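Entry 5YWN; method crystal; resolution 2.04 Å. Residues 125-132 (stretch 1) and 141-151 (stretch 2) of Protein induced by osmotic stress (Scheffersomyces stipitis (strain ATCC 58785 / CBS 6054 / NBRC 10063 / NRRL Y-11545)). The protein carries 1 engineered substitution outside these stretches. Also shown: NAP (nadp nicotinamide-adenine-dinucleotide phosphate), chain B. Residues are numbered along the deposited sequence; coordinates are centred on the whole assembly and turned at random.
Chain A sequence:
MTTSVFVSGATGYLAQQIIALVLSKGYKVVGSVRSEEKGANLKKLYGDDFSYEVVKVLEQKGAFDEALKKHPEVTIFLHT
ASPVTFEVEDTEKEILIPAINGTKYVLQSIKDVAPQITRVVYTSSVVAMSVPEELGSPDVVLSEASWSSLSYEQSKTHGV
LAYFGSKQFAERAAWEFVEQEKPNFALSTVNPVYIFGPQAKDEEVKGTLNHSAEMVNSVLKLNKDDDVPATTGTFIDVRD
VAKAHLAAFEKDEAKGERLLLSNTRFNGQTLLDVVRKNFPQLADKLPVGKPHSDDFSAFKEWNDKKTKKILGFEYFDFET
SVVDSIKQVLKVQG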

ATOM      1  N   SER A 125      -5.592   0.507   4.789  1.00 19.03           N
ATOM      2  CA  SER A 125      -5.873   1.611   3.923  1.00 19.55           C
ATOM      3  C   SER A 125      -6.776   2.657   4.559  1.00 22.01           C
ATOM      4  O   SER A 125      -7.518   2.369   5.429  1.00 20.29           O
ATOM      5  CB  SER A 125      -6.498   1.121   2.629  1.00 21.18           C
ATOM      6  OG  SER A 125      -6.936   2.148   1.845  1.00 24.17           O
ATOM      7  N   VAL A 126      -6.790   3.835   3.984  1.00 19.59           N
ATOM      8  CA  VAL A 126      -7.711   4.860   4.393  1.00 20.70           C
ATOM      9  C   VAL A 126      -9.159   4.399   4.221  1.00 20.85           C
ATOM     10  O   VAL A 126      -9.963   4.827   4.912  1.00 22.05           O
ATOM     11  CB  VAL A 126      -7.496   6.204   3.676  1.00 26.65           C
ATOM     12  CG1 VAL A 126      -7.907   6.144   2.236  1.00 19.27           C
ATOM     13  CG2 VAL A 126      -8.141   7.328   4.445  1.00 24.02           C
ATOM     14  N   VAL A 127      -9.404   3.495   3.298  1.00 16.88           N
ATOM     15  CA  VAL A 127     -10.710   2.954   3.028  1.00 20.32           C
ATOM     16  C   VAL A 127     -11.288   2.174   4.196  1.00 25.82           C
ATOM     17  O   VAL A 127     -12.459   2.023   4.272  1.00 23.77           O
ATOM     18  CB  VAL A 127     -10.824   2.192   1.708  1.00 19.91           C
ATOM     19  CG1 VAL A 127     -10.257   3.016   0.576  1.00 25.86           C
ATOM     20  CG2 VAL A 127     -10.186   0.831   1.790  1.00 22.73           C
ATOM     21  N   ALA A 128     -10.428   1.702   5.070  1.00 19.02           N
ATOM     22  CA  ALA A 128     -10.815   1.119   6.335  1.00 24.87           C
ATOM     23  C   ALA A 128     -11.440   2.120   7.310  1.00 23.81           C
ATOM     24  O   ALA A 128     -12.124   1.753   8.164  1.00 25.61           O
ATOM     25  CB  ALA A 128      -9.689   0.335   6.982  1.00 18.32           C
ATOM     26  N   MET A 129     -11.123   3.374   7.132  1.00 22.06           N
ATOM     27  CA  MET A 129     -11.461   4.425   8.024  1.00 21.87           C
ATOM     28  C   MET A 129     -12.649   5.275   7.624  1.00 26.54           C
ATOM     29  O   MET A 129     -13.063   6.115   8.332  1.00 25.27           O
ATOM     30  CB  MET A 129     -10.262   5.320   8.173  1.00 25.16           C
ATOM     31  CG  MET A 129      -8.964   4.624   8.454  1.00 23.05           C
ATOM     32  SD  MET A 129      -7.571   5.720   8.504  1.00 26.50           S
ATOM     33  CE  MET A 129      -6.621   4.986   9.772  1.00 23.98           C
ATOM     34  N   SER A 130     -13.153   5.010   6.450  1.00 27.01           N
ATOM     35  CA  SER A 130     -14.053   5.870   5.771  1.00 28.73           C
ATOM     36  C   SER A 130     -14.951   5.199   4.760  1.00 28.71           C
ATOM     37  O   SER A 130     -14.828   4.065   4.502  1.00 23.39           O
ATOM     38  CB  SER A 130     -13.265   6.926   5.054  1.00 34.23           C
ATOM     39  OG  SER A 130     -14.005   8.095   4.983  1.00 39.93           O
ATOM     40  N   VAL A 131     -15.805   6.011   4.160  1.00 27.79           N
ATOM     41  CA  VAL A 131     -16.649   5.644   3.057  1.00 28.72           C
ATOM     42  C   VAL A 131     -16.432   6.608   1.925  1.00 29.97           C
ATOM     43  O   VAL A 131     -15.974   7.687   2.126  1.00 31.01           O
ATOM     44  CB  VAL A 131     -18.133   5.646   3.433  1.00 28.83           C
ATOM     45  CG1 VAL A 131     -18.421   4.583   4.404  1.00 30.22           C
ATOM     46  CG2 VAL A 131     -18.534   6.977   4.002  1.00 29.03           C
ATOM     47  N   PRO A 132     -16.797   6.242   0.726  1.00 30.35           N
ATOM     48  CA  PRO A 132     -16.296   6.967  -0.417  1.00 32.33           C
ATOM     49  C   PRO A 132     -16.665   8.432  -0.407  1.00 35.64           C
ATOM     50  O   PRO A 132     -15.797   9.241  -0.512  1.00 34.61           O
ATOM     51  CB  PRO A 132     -16.992   6.272  -1.570  1.00 35.51           C
ATOM     52  CG  PRO A 132     -17.139   4.909  -1.111  1.00 29.09           C
ATOM     53  CD  PRO A 132     -17.450   5.010   0.317  1.00 27.29           C
ATOM     54  N   VAL A 141     -12.734  15.287   8.771  1.00 25.40           N
ATOM     55  CA  VAL A 141     -11.444  15.123   9.321  1.00 27.45           C
ATOM     56  C   VAL A 141     -11.208  13.667   9.757  1.00 30.75           C
ATOM     57  O   VAL A 141     -11.746  13.223  10.709  1.00 25.68           O
ATOM     58  CB  VAL A 141     -11.245  16.050  10.525  1.00 32.56           C
ATOM     59  CG1 VAL A 141      -9.963  15.755  11.264  1.00 28.38           C
ATOM     60  CG2 VAL A 141     -11.371  17.508  10.141  1.00 26.44           C
ATOM     61  N   LEU A 142     -10.397  12.957   9.017  1.00 25.45           N
ATOM     62  CA  LEU A 142      -9.946  11.665   9.454  1.00 25.76           C
ATOM     63  C   LEU A 142      -8.800  11.713  10.445  1.00 27.86           C
ATOM     64  O   LEU A 142      -7.985  12.598  10.413  1.00 22.64           O
ATOM     65  CB  LEU A 142      -9.546  10.776   8.299  1.00 23.69           C
ATOM     66  CG  LEU A 142     -10.529  10.517   7.197  1.00 26.44           C
ATOM     67  CD1 LEU A 142     -10.028   9.521   6.188  1.00 26.57           C
ATOM     68  CD2 LEU A 142     -11.888  10.189   7.703  1.00 29.27           C
ATOM     69  N   SER A 143      -8.771  10.683  11.286  1.00 25.81           N
ATOM     70  CA  SER A 143      -7.725  10.401  12.253  1.00 26.33           C
ATOM     71  C   SER A 143      -7.423   8.918  12.375  1.00 24.10           C
ATOM     72  O   SER A 143      -8.065   8.134  11.796  1.00 23.66           O
ATOM     73  CB  SER A 143      -8.067  10.960  13.619  1.00 24.59           C
ATOM     74  OG  SER A 143      -8.862  10.104  14.337  1.00 22.14           O
ATOM     75  N   GLU A 144      -6.430   8.597  13.189  1.00 24.34           N
ATOM     76  CA  GLU A 144      -6.083   7.246  13.482  1.00 23.10           C
ATOM     77  C   GLU A 144      -7.219   6.490  14.188  1.00 24.01           C
ATOM     78  O   GLU A 144      -7.205   5.338  14.231  1.00 25.70           O
ATOM     79  CB  GLU A 144      -4.803   7.153  14.270  1.00 27.90           C
ATOM     80  CG  GLU A 144      -3.555   7.706  13.591  1.00 25.33           C
ATOM     81  CD  GLU A 144      -3.373   9.203  13.786  1.00 26.79           C
ATOM     82  OE1 GLU A 144      -4.239   9.794  14.369  1.00 25.78           O
ATOM     83  OE2 GLU A 144      -2.381   9.749  13.345  1.00 23.64           O
ATOM     84  N   ALA A 145      -8.136   7.200  14.806  1.00 24.23           N
ATOM     85  CA  ALA A 145      -9.327   6.656  15.413  1.00 23.65           C
ATOM     86  C   ALA A 145     -10.512   6.292  14.487  1.00 21.92           C
ATOM     87  O   ALA A 145     -11.438   5.698  14.916  1.00 24.44           O
ATOM     88  CB  ALA A 145      -9.809   7.574  16.494  1.00 24.02           C
ATOM     89  N   SER A 146     -10.475   6.734  13.256  1.00 19.94           N
ATOM     90  CA  SER A 146     -11.568   6.634  12.337  1.00 21.63           C
ATOM     91  C   SER A 146     -11.783   5.221  11.817  1.00 25.27           C
ATOM     92  O   SER A 146     -10.878   4.580  11.443  1.00 22.39           O
ATOM     93  CB  SER A 146     -11.386   7.580  11.146  1.00 21.97           C
ATOM     94  OG  SER A 146     -11.125   8.876  11.491  1.00 22.25           O
ATOM     95  N   TRP A 147     -13.023   4.795  11.814  1.00 19.12           N
ATOM     96  CA  TRP A 147     -13.439   3.526  11.266  1.00 24.72           C
ATOM     97  C   TRP A 147     -14.602   3.686  10.280  1.00 24.24           C
ATOM     98  O   TRP A 147     -15.490   4.428  10.512  1.00 23.44           O
ATOM     99  CB  TRP A 147     -13.774   2.539  12.367  1.00 18.52           C
ATOM    100  CG  TRP A 147     -12.602   1.932  13.030  1.00 20.71           C
ATOM    101  CD1 TRP A 147     -12.072   2.301  14.186  1.00 21.73           C
ATOM    102  CD2 TRP A 147     -11.806   0.844  12.561  1.00 19.75           C
ATOM    103  NE1 TRP A 147     -11.023   1.521  14.499  1.00 22.61           N
ATOM    104  CE2 TRP A 147     -10.829   0.618  13.507  1.00 19.00           C
ATOM    105  CE3 TRP A 147     -11.835   0.045  11.442  1.00 21.71           C
ATOM    106  CZ2 TRP A 147      -9.885  -0.353  13.354  1.00 21.24           C
ATOM    107  CZ3 TRP A 147     -10.921  -0.890  11.296  1.00 22.00           C
ATOM    108  CH2 TRP A 147      -9.946  -1.097  12.237  1.00 20.86           C
ATOM    109  N   SER A 148     -14.530   2.985   9.181  1.00 21.39           N
ATOM    110  CA  SER A 148     -15.578   3.005   8.222  1.00 24.10           C
ATOM    111  C   SER A 148     -16.889   2.441   8.748  1.00 24.39           C
ATOM    112  O   SER A 148     -16.916   1.481   9.412  1.00 26.08           O
ATOM    113  CB  SER A 148     -15.185   2.277   6.962  1.00 26.09           C
ATOM    114  OG  SER A 148     -16.258   2.134   6.119  1.00 25.86           O
ATOM    115  N   SER A 149     -17.961   3.081   8.374  1.00 22.01           N
ATOM    116  CA  SER A 149     -19.277   2.628   8.676  1.00 29.39           C
ATOM    117  C   SER A 149     -19.895   1.645   7.697  1.00 29.35           C
ATOM    118  O   SER A 149     -20.968   1.198   7.924  1.00 28.76           O
ATOM    119  CB  SER A 149     -20.207   3.813   8.888  1.00 32.33           C
ATOM    120  OG  SER A 149     -20.305   4.623   7.787  1.00 31.54           O
ATOM    121  N   LEU A 150     -19.223   1.343   6.608  1.00 26.77           N
ATOM    122  CA  LEU A 150     -19.769   0.435   5.640  1.00 26.65           C
ATOM    123  C   LEU A 150     -19.978  -0.947   6.195  1.00 28.02           C
ATOM    124  O   LEU A 150     -19.135  -1.480   6.819  1.00 23.81           O
ATOM    125  CB  LEU A 150     -18.862   0.316   4.462  1.00 24.63           C
ATOM    126  CG  LEU A 150     -19.349  -0.351   3.193  1.00 25.84           C
ATOM    127  CD1 LEU A 150     -20.388   0.511   2.519  1.00 27.44           C
ATOM    128  CD2 LEU A 150     -18.156  -0.475   2.300  1.00 25.98           C
ATOM    129  N   SER A 151     -21.137  -1.493   5.911  1.00 24.46           N
ATOM    130  CA  SER A 151     -21.503  -2.844   6.270  1.00 23.90           C
ATOM    131  C   SER A 151     -20.986  -3.891   5.316  1.00 22.96           C
ATOM    132  O   SER A 151     -20.789  -3.619   4.194  1.00 23.58           O
ATOM    133  CB  SER A 151     -23.004  -2.952   6.411  1.00 22.99           C
ATOM    134  OG  SER A 151     -23.632  -3.018   5.212  1.00 19.98           O
TER
HETATM  135  PA  NAP B 401      -0.797  -4.239  -6.177  1.00 25.43           P
HETATM  136  O1A NAP B 401       0.378  -3.504  -6.774  1.00 24.87           O
HETATM  137  O2A NAP B 401      -1.791  -4.932  -7.078  1.00 27.30           O
HETATM  138  O5B NAP B 401      -0.233  -5.320  -5.124  1.00 25.65           O
HETATM  139  C5B NAP B 401      -1.029  -6.439  -4.741  1.00 29.11           C
HETATM  140  C4B NAP B 401      -0.146  -7.674  -4.599  1.00 27.40           C
HETATM  141  O4B NAP B 401      -0.774  -8.630  -3.739  1.00 28.83           O
HETATM  142  C3B NAP B 401       0.097  -8.344  -5.942  1.00 29.98           C
HETATM  143  O3B NAP B 401       1.493  -8.352  -6.260  1.00 31.97           O
HETATM  144  C2B NAP B 401      -0.432  -9.759  -5.814  1.00 27.18           C
HETATM  145  O2B NAP B 401       0.605 -10.709  -6.044  1.00 28.78           O
HETATM  146  C1B NAP B 401      -0.973  -9.884  -4.398  1.00 28.47           C
HETATM  147  N9A NAP B 401      -2.420 -10.217  -4.433  1.00 30.58           N
HETATM  148  C8A NAP B 401      -3.397  -9.423  -4.912  1.00 30.14           C
HETATM  149  N7A NAP B 401      -4.606 -10.029  -4.796  1.00 29.22           N
HETATM  150  C5A NAP B 401      -4.411 -11.235  -4.231  1.00 29.03           C
HETATM  151  C6A NAP B 401      -5.259 -12.379  -3.828  1.00 29.78           C
HETATM  152  N6A NAP B 401      -6.602 -12.354  -4.010  1.00 32.69           N
HETATM  153  N1A NAP B 401      -4.649 -13.449  -3.272  1.00 30.57           N
HETATM  154  C2A NAP B 401      -3.316 -13.495  -3.081  1.00 28.67           C
HETATM  155  N3A NAP B 401      -2.492 -12.489  -3.427  1.00 31.59           N
HETATM  156  C4A NAP B 401      -2.966 -11.355  -3.994  1.00 29.16           C
HETATM  157  O3  NAP B 401      -1.603  -3.215  -5.231  1.00 26.76           O
HETATM  158  PN  NAP B 401      -0.827  -2.044  -4.445  1.00 24.11           P
HETATM  159  O1N NAP B 401      -1.348  -0.717  -4.939  1.00 25.88           O
HETATM  160  O2N NAP B 401       0.654  -2.340  -4.500  1.00 20.65           O
HETATM  161  O5D NAP B 401      -1.324  -2.248  -2.927  1.00 26.85           O
HETATM  162  C5D NAP B 401      -0.471  -2.860  -1.962  1.00 28.39           C
HETATM  163  C4D NAP B 401      -1.199  -2.979  -0.629  1.00 20.40           C
HETATM  164  O4D NAP B 401      -1.283  -1.698   0.004  1.00 23.84           O
HETATM  165  C3D NAP B 401      -2.616  -3.505  -0.805  1.00 26.34           C
HETATM  166  O3D NAP B 401      -2.772  -4.768  -0.151  1.00 24.14           O
HETATM  167  C2D NAP B 401      -3.534  -2.467  -0.192  1.00 23.48           C
HETATM  168  O2D NAP B 401      -4.320  -3.041   0.857  1.00 26.51           O
HETATM  169  C1D NAP B 401      -2.633  -1.368   0.349  1.00 21.38           C
HETATM  170  N1N NAP B 401      -3.009  -0.075  -0.231  1.00 21.83           N
HETATM  171  C2N NAP B 401      -2.418   0.344  -1.357  1.00 25.77           C
HETATM  172  C3N NAP B 401      -2.761   1.567  -1.925  1.00 24.14           C
HETATM  173  C7N NAP B 401      -2.094   2.029  -3.186  1.00 23.03           C
HETATM  174  O7N NAP B 401      -2.569   2.967  -3.804  1.00 23.40           O
HETATM  175  N7N NAP B 401      -0.994   1.400  -3.599  1.00 27.07           N
HETATM  176  C4N NAP B 401      -3.725   2.354  -1.313  1.00 21.46           C
HETATM  177  C5N NAP B 401      -4.323   1.898  -0.148  1.00 21.80           C
HETATM  178  C6N NAP B 401      -3.943   0.668   0.377  1.00 21.03           C
HETATM  179  P2B NAP B 401       0.884 -11.271  -7.526  1.00 30.98           P
HETATM  180  O1X NAP B 401       1.491 -12.634  -7.291  1.00 32.07           O
HETATM  181  O2X NAP B 401      -0.482 -11.300  -8.168  1.00 27.07           O
HETATM  182  O3X NAP B 401       1.833 -10.261  -8.126  1.00 27.27           O
HETATM  183  O   HOH W   1     -14.875   0.068   4.579  1.00 26.57           O

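The second stretch has no regular helix or strand; in the first, Val126 to Ala128 have helical backbone angles without the regular bonds. The stretches run closest where Met129 lies beside Trp147 (CA to CA 3.9 Å) and Ser130 beside Ser148 (CA to CA 4.1 Å), and together they bury 489 Å² of surface. At such short range the backbones themselves form much of the contact, and Ser148 is its polar centre.

Ser148 bonds to the first stretch through both main chain and side chain. Its N donates to Ala128 O at 2.9 Å with a nearly straight angle of 160°, and its OG donates to Ser130 O, also at 2.9 Å. Two carbonyls of the first stretch are thus satisfied by one residue. The same hydroxyl is an acceptor as well: Leu150 N donates to Ser148 OG at 3.1 Å, and a water donates to Ser148 OG at 2.9 Å. That water also donates to Val127 O at 3.1 Å, so it bridges the stretches and supplies a third carbonyl. A small side chain that can give one proton and accept others suits this buried, crowded site; its chi1 is t.

Each stretch also satisfies some of its own polar groups. In the first, Ser125 O accepts from Ala128 N (3.0 Å) and Val126 O from Met129 N (2.9 Å), while Val127 N donates to Ser125 OG (3.2 Å). Ser125 OG also lies 3.3 Å from C5N of the NADP nicotinamide ring. In the second, a type I turn from Ser143 to Ser146 is closed by Ser146 N donating to Ser143 O at 3.1 Å. The serine hydroxyls brace it: Ser143 N donates to Ser146 OG at 3.0 Å, and Ala145 N to Ser143 OG at 3.0 Å. Ser130 OG and Glu144 OE2 find their partners outside the two stretches.

Apolar side chains add two further contacts. Val126 CG2 touches Leu142 CD1 at 3.4 Å, a close contact between buried branched residues that have no polar side-chain atoms to satisfy. Beyond Ser148, Val131 CG1 comes within 4.3 Å of Leu150 CB and 3.7 Å of Ser148 OG, covering the hydroxyl with a methyl group.

Met129 has the largest area covered by the opposing stretch. Its CA-to-CB bond points away overall, yet CB lies 3.4 Å from Ser146 O, and its CA makes a CA-H...O contact with that oxygen at 3.5 Å. The long, flexible side chain then carries CE to within 4.0 Å of Ser143 O, so methionine can follow the turn without requiring a polar partner.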